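Local structure of methionine-R-sulfoxide reductase (Neisseria meningitidis, 3MMH) at residues G81-Q87 / H103-I107; L112-V118 / D132-L138; L73-I78 / H106-S110. The protein catalyses the reduction of free methionine-R-sulfoxide to methionine, through a substrate pocket built into a GAF-type fold. All blocks are in the same frame, centred on the assembly; numbering follows the deposited sequence. Where two conformers were deposited one is given.

How the contacts relate
Contact 1 lies toward the surface and contacts 2 and 3 are buried, yet all three line the methionine sulfoxide pocket of one GAF domain. Contacts 1 and 3 share His106 and Ile107 in the loop between strands 95-97 and 115-123: one sets that loop against residues 81-87, the other against the segment leading into strand 77-79, outermost in this chain. Contact 2 is the hairpin 115-123/126-135 within the sheet. The chemistry differs accordingly. Contact 1 relies on a salt bridge and glutamine-amide hydrogen bonds and receives the substrate carboxylate; contact 2 pairs backbones and gathers acidic groups near the substrate; contact 3 is a disulfide with apolar packing beside the substrate sulfur.

Contact 1 (G81-Q87 / H103-I107); sequences GRGVCGQ and HPDHI. With SME (methionine sulfoxide), chain C.
The carboxylate end of the methionine sulfoxide pocket is formed where the N-terminal part of helix 83-91 meets the loop around Asp105. Arg82 holds Asp105 side-on, NE to OD2 at 2.8 Å and NH2 to OD1 at 2.9 Å, with the guanidinium and carboxylate planes 25° apart and both oxygens met on their syn sides. Gly83 N reaches the same OD2 (3.1 Å) from the opposite face of the carboxylate, well above its plane. CG anti to the backbone N (chi1 -166°) carries the Asp105 carboxylate toward Arg82 and Gly83 N. Its type II turn, His103 to His106, is bound again by the helix one turn on. There Gln87, extended beyond CG, uses both ends of its amide: OE1 accepts from His103 NE2, which lies in the plane of the Gln87 carbonyl, and NE2 donates to Pro104 O (2.9 Å). A water links Gly81 O, Gln87 NE2 and Asp105 OD2. Gly83 brings its CA to within 3.1 Å of Asp105 O, a CA-H...O contact, and against Ile107 CG1. Beyond it, Val84 N (2.8 Å) and Ile107 N (2.9 Å), one from each segment, bind the substrate's OXT, while Cys85 N donates to its other oxygen, O, at 2.8 Å.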
loop_
_atom_site.group_PDB
_atom_site.type_symbol
_atom_site.label_atom_id
_atom_site.label_comp_id
_atom_site.label_asym_id
_atom_site.label_seq_id
_atom_site.Cartn_x
_atom_site.Cartn_y
_atom_site.Cartn_z
ATOM N N GLY A 81 -1.848 -6.588 22.159
ATOM C CA GLY A 81 -2.481 -5.891 23.260
ATOM C C GLY A 81 -2.198 -4.443 23.397
ATOM O O GLY A 81 -2.801 -3.831 24.276
ATOM N N ARG A 82 -1.315 -3.860 22.578
ATOM C CA ARG A 82 -0.973 -2.443 22.674
ATOM C C ARG A 82 -1.678 -1.696 21.545
ATOM O O ARG A 82 -1.786 -2.205 20.403
ATOM C CB ARG A 82 0.522 -2.319 22.516
ATOM C CG ARG A 82 1.358 -2.989 23.650
ATOM C CD ARG A 82 1.109 -2.418 25.027
ATOM N NE ARG A 82 1.114 -0.950 25.073
ATOM C CZ ARG A 82 2.197 -0.257 25.350
ATOM N NH1 ARG A 82 3.343 -0.808 25.525
ATOM N NH2 ARG A 82 2.143 1.066 25.398
ATOM N N GLY A 83 -2.074 -0.467 21.813
ATOM C CA GLY A 83 -2.745 0.354 20.837
ATOM C C GLY A 83 -4.165 -0.109 20.564
ATOM O O GLY A 83 -4.565 -1.159 20.989
ATOM N N VAL A 84 -4.901 0.699 19.787
ATOM C CA VAL A 84 -6.220 0.242 19.332
ATOM C C VAL A 84 -6.051 -1.101 18.553
ATOM O O VAL A 84 -6.896 -1.960 18.647
ATOM C CB VAL A 84 -6.902 1.334 18.512
ATOM C CG1 VAL A 84 -8.315 0.965 18.158
ATOM C CG2 VAL A 84 -6.889 2.689 19.247
ATOM N N CYS A 85 -5.023 -1.167 17.708
ATOM C CA CYS A 85 -4.831 -2.348 16.889
ATOM C C CYS A 85 -4.566 -3.622 17.728
ATOM O O CYS A 85 -5.183 -4.632 17.501
ATOM C CB CYS A 85 -3.744 -2.147 15.895
ATOM S SG CYS A 85 -4.115 -1.009 14.522
ATOM N N GLY A 86 -3.645 -3.486 18.697
ATOM C CA GLY A 86 -3.362 -4.616 19.541
ATOM C C GLY A 86 -4.481 -4.975 20.459
ATOM O O GLY A 86 -4.644 -6.164 20.854
ATOM N N GLN A 87 -5.276 -3.977 20.893
ATOM C CA GLN A 87 -6.504 -4.226 21.634
ATOM C C GLN A 87 -7.559 -4.956 20.854
ATOM O O GLN A 87 -8.215 -5.881 21.392
ATOM C CB GLN A 87 -7.121 -2.942 22.149
ATOM C CG GLN A 87 -6.319 -2.254 23.211
ATOM C CD GLN A 87 -6.665 -0.790 23.426
ATOM O OE1 GLN A 87 -7.633 -0.272 22.866
ATOM N NE2 GLN A 87 -5.846 -0.134 24.221
ATOM N N HIS A 103 -8.889 7.613 24.557
ATOM C CA HIS A 103 -8.805 6.189 24.434
ATOM C C HIS A 103 -7.596 5.661 25.147
ATOM O O HIS A 103 -6.480 6.117 24.854
ATOM C CB HIS A 103 -8.791 5.738 22.978
ATOM C CG HIS A 103 -9.166 4.312 22.864
ATOM N ND1 HIS A 103 -10.480 3.858 22.899
ATOM C CD2 HIS A 103 -8.396 3.244 22.555
ATOM C CE1 HIS A 103 -10.460 2.546 22.729
ATOM N NE2 HIS A 103 -9.216 2.157 22.529
ATOM N N PRO A 104 -7.787 4.619 25.988
ATOM C CA PRO A 104 -6.576 4.156 26.680
ATOM C C PRO A 104 -5.530 3.553 25.736
ATOM O O PRO A 104 -5.908 2.695 24.904
ATOM C CB PRO A 104 -7.142 3.103 27.670
ATOM C CG PRO A 104 -8.599 3.427 27.838
ATOM C CD PRO A 104 -9.057 4.078 26.557
ATOM N N ASP A 105 -4.281 3.995 25.851
ATOM C CA ASP A 105 -3.125 3.394 25.147
ATOM C C ASP A 105 -3.180 3.446 23.586
ATOM O O ASP A 105 -2.615 2.597 22.943
ATOM C CB ASP A 105 -2.887 1.951 25.593
ATOM C CG ASP A 105 -1.540 1.372 25.192
ATOM O OD1 ASP A 105 -0.518 2.105 25.293
ATOM O OD2 ASP A 105 -1.462 0.192 24.763
ATOM N N HIS A 106 -3.831 4.437 23.005
ATOM C CA HIS A 106 -3.746 4.724 21.581
ATOM C C HIS A 106 -2.279 4.926 21.193
ATOM O O HIS A 106 -1.509 5.600 21.916
ATOM C CB HIS A 106 -4.605 5.968 21.272
ATOM C CG HIS A 106 -4.473 6.441 19.873
ATOM N ND1 HIS A 106 -3.701 7.524 19.544
ATOM C CD2 HIS A 106 -4.970 5.966 18.706
ATOM C CE1 HIS A 106 -3.750 7.731 18.243
ATOM N NE2 HIS A 106 -4.488 6.768 17.703
ATOM N N ILE A 107 -1.920 4.337 20.055
ATOM C CA ILE A 107 -0.590 4.533 19.512
ATOM C C ILE A 107 -0.725 5.592 18.388
ATOM O O ILE A 107 -1.344 5.329 17.338
ATOM C CB ILE A 107 0.032 3.222 19.061
ATOM C CG1 ILE A 107 0.191 2.227 20.172
ATOM C CG2 ILE A 107 1.336 3.497 18.296
ATOM C CD1 ILE A 107 0.613 0.872 19.679
HETATM N N SME C . -3.450 4.063 16.015
HETATM C CA SME C . -3.053 2.638 15.924
HETATM C CB SME C . -1.655 2.441 15.299
HETATM C CG SME C . -1.616 2.384 13.763
HETATM S S SME C . -1.687 3.964 13.022
HETATM O OE SME C . -2.611 4.970 13.513
HETATM C CE SME C . -1.719 3.510 11.339
HETATM C C SME C . -3.172 1.975 17.268
HETATM O O SME C . -2.966 0.755 17.325
HETATM O OXT SME C . -3.517 2.681 18.291
HETATM O O HOH W 1 -3.535 -1.430 25.394
#

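Contact 2 (L112-V118 / D132-L138). With SME (methionine sulfoxide), chain C; ACT (acetate ion), chain M.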
loop_
_atom_site.group_PDB
_atom_site.type_symbol
_atom_site.label_atom_id
_atom_site.label_comp_id
_atom_site.label_asym_id
_atom_site.label_seq_id
_atom_site.Cartn_x
_atom_site.Cartn_y
_atom_site.Cartn_z
ATOM N N LEU A 112 -1.535 13.568 13.761
ATOM C CA LEU A 112 -2.697 14.277 13.160
ATOM C C LEU A 112 -4.035 13.488 13.292
ATOM O O LEU A 112 -5.094 14.067 13.122
ATOM C CB LEU A 112 -2.462 14.564 11.707
ATOM C CG LEU A 112 -1.231 15.400 11.385
ATOM C CD1 LEU A 112 -1.168 15.544 9.868
ATOM C CD2 LEU A 112 -1.438 16.772 12.021
ATOM N N SER A 113 -3.975 12.169 13.548
ATOM C CA SER A 113 -5.224 11.425 13.633
ATOM C C SER A 113 -5.966 11.713 14.949
ATOM O O SER A 113 -5.380 11.815 16.034
ATOM C CB SER A 113 -4.994 9.945 13.398
ATOM O OG SER A 113 -4.047 9.519 14.319
ATOM N N ARG A 114 -7.273 11.844 14.817
ATOM C CA ARG A 114 -8.215 12.113 15.893
ATOM C C ARG A 114 -9.255 11.040 16.176
ATOM O O ARG A 114 -9.786 10.986 17.303
ATOM C CB ARG A 114 -8.887 13.478 15.711
ATOM C CG ARG A 114 -7.851 14.658 15.646
ATOM C CD ARG A 114 -8.437 16.023 15.805
ATOM N NE ARG A 114 -8.875 16.170 17.205
ATOM C CZ ARG A 114 -9.578 17.224 17.632
ATOM N NH1 ARG A 114 -9.966 18.149 16.773
ATOM N NH2 ARG A 114 -9.920 17.271 18.890
ATOM N N SER A 115 -9.564 10.194 15.221
ATOM C CA SER A 115 -10.502 9.115 15.450
ATOM C C SER A 115 -10.078 7.909 14.636
ATOM O O SER A 115 -9.266 8.061 13.713
ATOM C CB SER A 115 -11.942 9.530 15.140
ATOM O OG SER A 115 -12.160 9.846 13.779
ATOM N N GLU A 116 -10.524 6.720 14.973
ATOM C CA GLU A 116 -10.020 5.482 14.402
ATOM C C GLU A 116 -11.048 4.367 14.516
ATOM O O GLU A 116 -11.894 4.353 15.443
ATOM C CB GLU A 116 -8.756 5.096 15.180
ATOM C CG GLU A 116 -8.013 3.859 14.766
ATOM C CD GLU A 116 -6.684 3.672 15.374
ATOM O OE1 GLU A 116 -6.299 4.349 16.307
ATOM O OE2 GLU A 116 -5.932 2.720 14.970
ATOM N N ILE A 117 -10.924 3.391 13.655
ATOM C CA ILE A 117 -11.646 2.101 13.791
ATOM C C ILE A 117 -10.682 0.972 13.403
ATOM O O ILE A 117 -9.913 1.141 12.454
ATOM C CB ILE A 117 -12.889 2.034 12.911
ATOM C CG1 ILE A 117 -13.685 0.762 13.176
ATOM C CG2 ILE A 117 -12.593 2.250 11.450
ATOM C CD1 ILE A 117 -15.108 0.758 12.545
ATOM N N VAL A 118 -10.710 -0.101 14.155
ATOM C CA VAL A 118 -9.960 -1.301 13.866
ATOM C C VAL A 118 -10.889 -2.489 13.789
ATOM O O VAL A 118 -11.625 -2.730 14.747
ATOM C CB VAL A 118 -8.842 -1.543 14.880
ATOM C CG1 VAL A 118 -8.072 -2.829 14.522
ATOM C CG2 VAL A 118 -7.912 -0.318 14.958
ATOM N N ASP A 132 -7.246 -1.184 9.721
ATOM C CA ASP A 132 -7.228 0.023 10.527
ATOM C C ASP A 132 -7.519 1.226 9.627
ATOM O O ASP A 132 -6.945 1.357 8.546
ATOM C CB ASP A 132 -5.819 0.216 11.147
ATOM C CG ASP A 132 -5.727 1.437 11.972
ATOM O OD1 ASP A 132 -6.559 1.640 12.802
ATOM O OD2 ASP A 132 -4.730 2.147 11.894
ATOM N N ALA A 133 -8.375 2.111 10.104
ATOM C CA ALA A 133 -8.691 3.355 9.416
ATOM C C ALA A 133 -8.646 4.514 10.430
ATOM O O ALA A 133 -9.113 4.339 11.558
ATOM C CB ALA A 133 -9.982 3.355 8.683
ATOM N N ASP A 134 -8.096 5.635 9.964
ATOM C CA ASP A 134 -7.877 6.777 10.829
ATOM C C ASP A 134 -8.347 8.051 10.120
ATOM O O ASP A 134 -8.312 8.140 8.904
ATOM C CB ASP A 134 -6.380 6.866 11.283
ATOM C CG ASP A 134 -5.887 5.600 11.920
ATOM O OD1 ASP A 134 -5.948 5.524 13.153
ATOM O OD2 ASP A 134 -5.455 4.699 11.139
ATOM N N SER A 135 -8.800 9.011 10.903
ATOM C CA SER A 135 -9.303 10.295 10.396
ATOM C C SER A 135 -8.701 11.438 11.211
ATOM O O SER A 135 -8.490 11.304 12.408
ATOM C CB SER A 135 -10.795 10.336 10.529
ATOM O OG SER A 135 -11.297 11.594 10.057
ATOM N N GLU A 136 -8.466 12.540 10.535
ATOM C CA GLU A 136 -8.166 13.806 11.212
ATOM C C GLU A 136 -9.363 14.451 11.866
ATOM O O GLU A 136 -9.171 15.415 12.616
ATOM C CB GLU A 136 -7.575 14.801 10.209
ATOM C CG GLU A 136 -6.233 14.409 9.751
ATOM C CD GLU A 136 -5.535 15.570 9.008
ATOM O OE1 GLU A 136 -4.929 16.409 9.657
ATOM O OE2 GLU A 136 -5.565 15.543 7.750
ATOM N N HIS A 137 -10.590 13.975 11.614
ATOM C CA HIS A 137 -11.836 14.537 12.199
ATOM C C HIS A 137 -12.168 13.710 13.442
ATOM O O HIS A 137 -11.846 12.504 13.472
ATOM C CB HIS A 137 -13.000 14.450 11.191
ATOM C CG HIS A 137 -12.666 15.038 9.873
ATOM N ND1 HIS A 137 -11.972 16.219 9.738
ATOM C CD2 HIS A 137 -12.872 14.572 8.623
ATOM C CE1 HIS A 137 -11.809 16.485 8.449
ATOM N NE2 HIS A 137 -12.314 15.482 7.755
ATOM N N LEU A 138 -12.793 14.311 14.454
ATOM C CA LEU A 138 -13.361 13.557 15.571
ATOM C C LEU A 138 -14.555 12.743 15.075
ATOM O O LEU A 138 -15.293 13.182 14.247
ATOM C CB LEU A 138 -13.823 14.504 16.663
ATOM C CG LEU A 138 -12.747 15.119 17.497
ATOM C CD1 LEU A 138 -13.264 16.326 18.261
ATOM C CD2 LEU A 138 -12.098 14.139 18.432
HETATM N N SME C . -3.450 4.063 16.015
HETATM C CA SME C . -3.053 2.638 15.924
HETATM C CB SME C . -1.655 2.441 15.299
HETATM C CG SME C . -1.616 2.384 13.763
HETATM S S SME C . -1.687 3.964 13.022
HETATM O OE SME C . -2.611 4.970 13.513
HETATM C CE SME C . -1.719 3.510 11.339
HETATM C C SME C . -3.172 1.975 17.268
HETATM O O SME C . -2.966 0.755 17.325
HETATM O OXT SME C . -3.517 2.681 18.291
HETATM C C ACT M . -9.965 12.435 7.069
HETATM O O ACT M . -9.020 12.909 7.771
HETATM O OXT ACT M . -10.746 11.516 7.450
HETATM C CH3 ACT M . -10.206 13.150 5.765
HETATM O O HOH W 2 -5.670 16.676 12.523
HETATM O O HOH W 3 -4.605 6.968 15.071
#
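Ser115 and Ser135 pair in the antiparallel hairpin of strands 115-123 and 126-135, inner strands of the GAF-domain sheet; residues 115-118 and 132-135 run antiparallel, 170° between their directions. Backbone bonds join Ile117 with Ala133 in both directions, and Ser135 N donates to Ser115 O. At the open end Ser135 O accepts from two successive amides, Arg114 N (2.8 Å) and Ser115 N (3.2 Å), making a classic beta bulge. Side chains then tie down the exit of the second strand: Ser115 OG donates to His137 O at 2.7 Å, and Ser135 OG accepts from His137 N in an ST turn. Acidic groups collect on the face carrying Glu116, Asp132 and Asp134. Glu116 is extended, CG anti to the backbone N (chi1 -179°), and its carboxylate sits beside both others, the three groups forming a triangle; OE2 lies 2.5 Å from Asp132 OD1, with those two carboxylate planes 54° apart. The substrate's amino N donates to Glu116 OE1 at 2.9 Å and weakly to OE2, and Asp132 OD2 approaches its methyl carbon CE at 3.4 Å. Apolar contact is slight: Ile117 CG2 meets Ala133 CB on the opposite face of the sheet. Near the surface the Arg114 side chain bends at chi3, and Leu138 CG sits 3.7 Å above the centre of its guanidinium plane.

Contact 3 (L73-I78 / H106-S110); sequences LACTRI and HIACS. With SME (methionine sulfoxide), chain C.
The amino N of methionine sulfoxide is gripped by Ile107 O (2.8 Å) and by Glu116, while the Ile107 side chain faces residues 73-78. This loop and the segment leading into strand 77-79, outermost in this chain, form a wall of the GAF-domain substrate pocket, fastened by a disulfide between Cys75 and Cys109. The SG atoms are 2.1 Å apart with chi3 -117°, and both cysteines set SG anti to the carbonyl carbon, beside the backbone N, which turns the two sulfurs toward each other. Cys75 was modelled in two conformers, and this geometry belongs to one of them. Cys109 SG also lies 3.6 Å from the substrate sulfur S, a closeness consistent with thiol-based reduction at Cys109; with the disulfide closed, as in this conformer, the complex is not a reacting one. The remaining contact is apolar. Ile78, likewise one of two conformers, runs antiparallel alongside Ile107, Ile78 CG2 against Ile107 CD1 at 3.7 Å, while Ile107 CG2 reaches Cys75 SG at 4.1 Å. Ala74 presents CA to Cys109 CB. Cys75 N, buried here, has no polar partner in the model, whereas Cys75 O accepts from Tyr55. Asn38 of the second subunit donates to Ala74 O. On the substrate side, Ile78 CD1 touches the substrate's CB at 3.7 Å.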
loop_
_atom_site.group_PDB
_atom_site.type_symbol
_atom_site.label_atom_id
_atom_site.label_comp_id
_atom_site.label_asym_id
_atom_site.label_seq_id
_atom_site.Cartn_x
_atom_site.Cartn_y
_atom_site.Cartn_z
ATOM N N LEU A 73 3.255 7.814 6.536
ATOM C CA LEU A 73 4.066 6.556 6.844
ATOM C C LEU A 73 3.574 6.305 8.254
ATOM O O LEU A 73 3.047 7.151 8.979
ATOM C CB LEU A 73 5.568 6.843 6.806
ATOM C CG LEU A 73 6.067 7.872 7.820
ATOM C CD1 LEU A 73 6.391 7.199 9.145
ATOM C CD2 LEU A 73 7.275 8.623 7.284
ATOM N N ALA A 74 3.776 5.057 8.638
ATOM C CA ALA A 74 3.246 4.489 9.850
ATOM C C ALA A 74 4.235 3.637 10.566
ATOM O O ALA A 74 5.267 3.214 10.027
ATOM C CB ALA A 74 1.955 3.614 9.557
ATOM N N CYS A 75 3.967 3.362 11.825
ATOM C CA CYS A 75 4.689 2.376 12.658
ATOM C C CYS A 75 4.708 1.057 11.992
ATOM O O CYS A 75 3.655 0.615 11.530
ATOM C CB CYS A 75 4.032 2.168 14.041
ATOM S SG CYS A 75 3.681 3.713 14.996
ATOM N N THR A 76 5.815 0.322 11.968
ATOM C CA THR A 76 5.846 -0.975 11.332
ATOM C C THR A 76 5.389 -2.131 12.181
ATOM O O THR A 76 5.012 -3.129 11.625
ATOM C CB THR A 76 7.153 -1.298 10.621
ATOM O OG1 THR A 76 8.159 -1.435 11.624
ATOM C CG2 THR A 76 7.529 -0.208 9.584
ATOM N N ARG A 77 5.424 -1.958 13.483
ATOM C CA ARG A 77 5.175 -3.004 14.445
ATOM C C ARG A 77 4.336 -2.563 15.601
ATOM O O ARG A 77 4.613 -1.596 16.178
ATOM C CB ARG A 77 6.485 -3.642 14.944
ATOM C CG ARG A 77 7.108 -4.506 13.859
ATOM C CD ARG A 77 8.387 -5.169 14.146
ATOM N NE ARG A 77 8.755 -5.934 12.945
ATOM C CZ ARG A 77 8.561 -7.222 12.677
ATOM N NH1 ARG A 77 7.981 -8.025 13.540
ATOM N NH2 ARG A 77 8.999 -7.704 11.525
ATOM N N ILE A 78 3.297 -3.315 15.921
ATOM C CA ILE A 78 2.421 -3.051 17.078
ATOM C C ILE A 78 2.368 -4.359 17.913
ATOM O O ILE A 78 1.877 -5.370 17.443
ATOM C CB ILE A 78 1.012 -2.583 16.637
ATOM C CG1 ILE A 78 1.107 -1.283 15.807
ATOM C CG2 ILE A 78 0.146 -2.313 17.877
ATOM C CD1 ILE A 78 -0.175 -0.905 15.180
ATOM N N HIS A 106 -3.831 4.437 23.005
ATOM C CA HIS A 106 -3.746 4.724 21.581
ATOM C C HIS A 106 -2.279 4.926 21.193
ATOM O O HIS A 106 -1.509 5.600 21.916
ATOM C CB HIS A 106 -4.605 5.968 21.272
ATOM C CG HIS A 106 -4.473 6.441 19.873
ATOM N ND1 HIS A 106 -3.701 7.524 19.544
ATOM C CD2 HIS A 106 -4.970 5.966 18.706
ATOM C CE1 HIS A 106 -3.750 7.731 18.243
ATOM N NE2 HIS A 106 -4.488 6.768 17.703
ATOM N N ILE A 107 -1.920 4.337 20.055
ATOM C CA ILE A 107 -0.590 4.533 19.512
ATOM C C ILE A 107 -0.725 5.592 18.388
ATOM O O ILE A 107 -1.344 5.329 17.338
ATOM C CB ILE A 107 0.032 3.222 19.061
ATOM C CG1 ILE A 107 0.191 2.227 20.172
ATOM C CG2 ILE A 107 1.336 3.497 18.296
ATOM C CD1 ILE A 107 0.613 0.872 19.679
ATOM N N ALA A 108 -0.056 6.720 18.584
ATOM C CA ALA A 108 -0.116 7.832 17.670
ATOM C C ALA A 108 1.009 7.777 16.598
ATOM O O ALA A 108 1.947 8.559 16.651
ATOM C CB ALA A 108 -0.176 9.228 18.437
ATOM N N CYS A 109 0.911 6.951 15.563
ATOM C CA CYS A 109 1.966 6.874 14.507
ATOM C C CYS A 109 1.975 8.187 13.756
ATOM O O CYS A 109 3.005 8.561 13.222
ATOM C CB CYS A 109 1.827 5.659 13.539
ATOM S SG CYS A 109 1.691 4.109 14.383
ATOM N N SER A 110 0.825 8.836 13.643
ATOM C CA SER A 110 0.777 10.228 13.231
ATOM C C SER A 110 0.204 11.042 14.304
ATOM O O SER A 110 -0.798 10.639 14.913
ATOM C CB SER A 110 -0.064 10.357 11.980
ATOM O OG SER A 110 -0.305 11.698 11.662
HETATM N N SME C . -3.450 4.063 16.015
HETATM C CA SME C . -3.053 2.638 15.924
HETATM C CB SME C . -1.655 2.441 15.299
HETATM C CG SME C . -1.616 2.384 13.763
HETATM S S SME C . -1.687 3.964 13.022
HETATM O OE SME C . -2.611 4.970 13.513
HETATM C CE SME C . -1.719 3.510 11.339
HETATM C C SME C . -3.172 1.975 17.268
HETATM O O SME C . -2.966 0.755 17.325
HETATM O OXT SME C . -3.517 2.681 18.291
#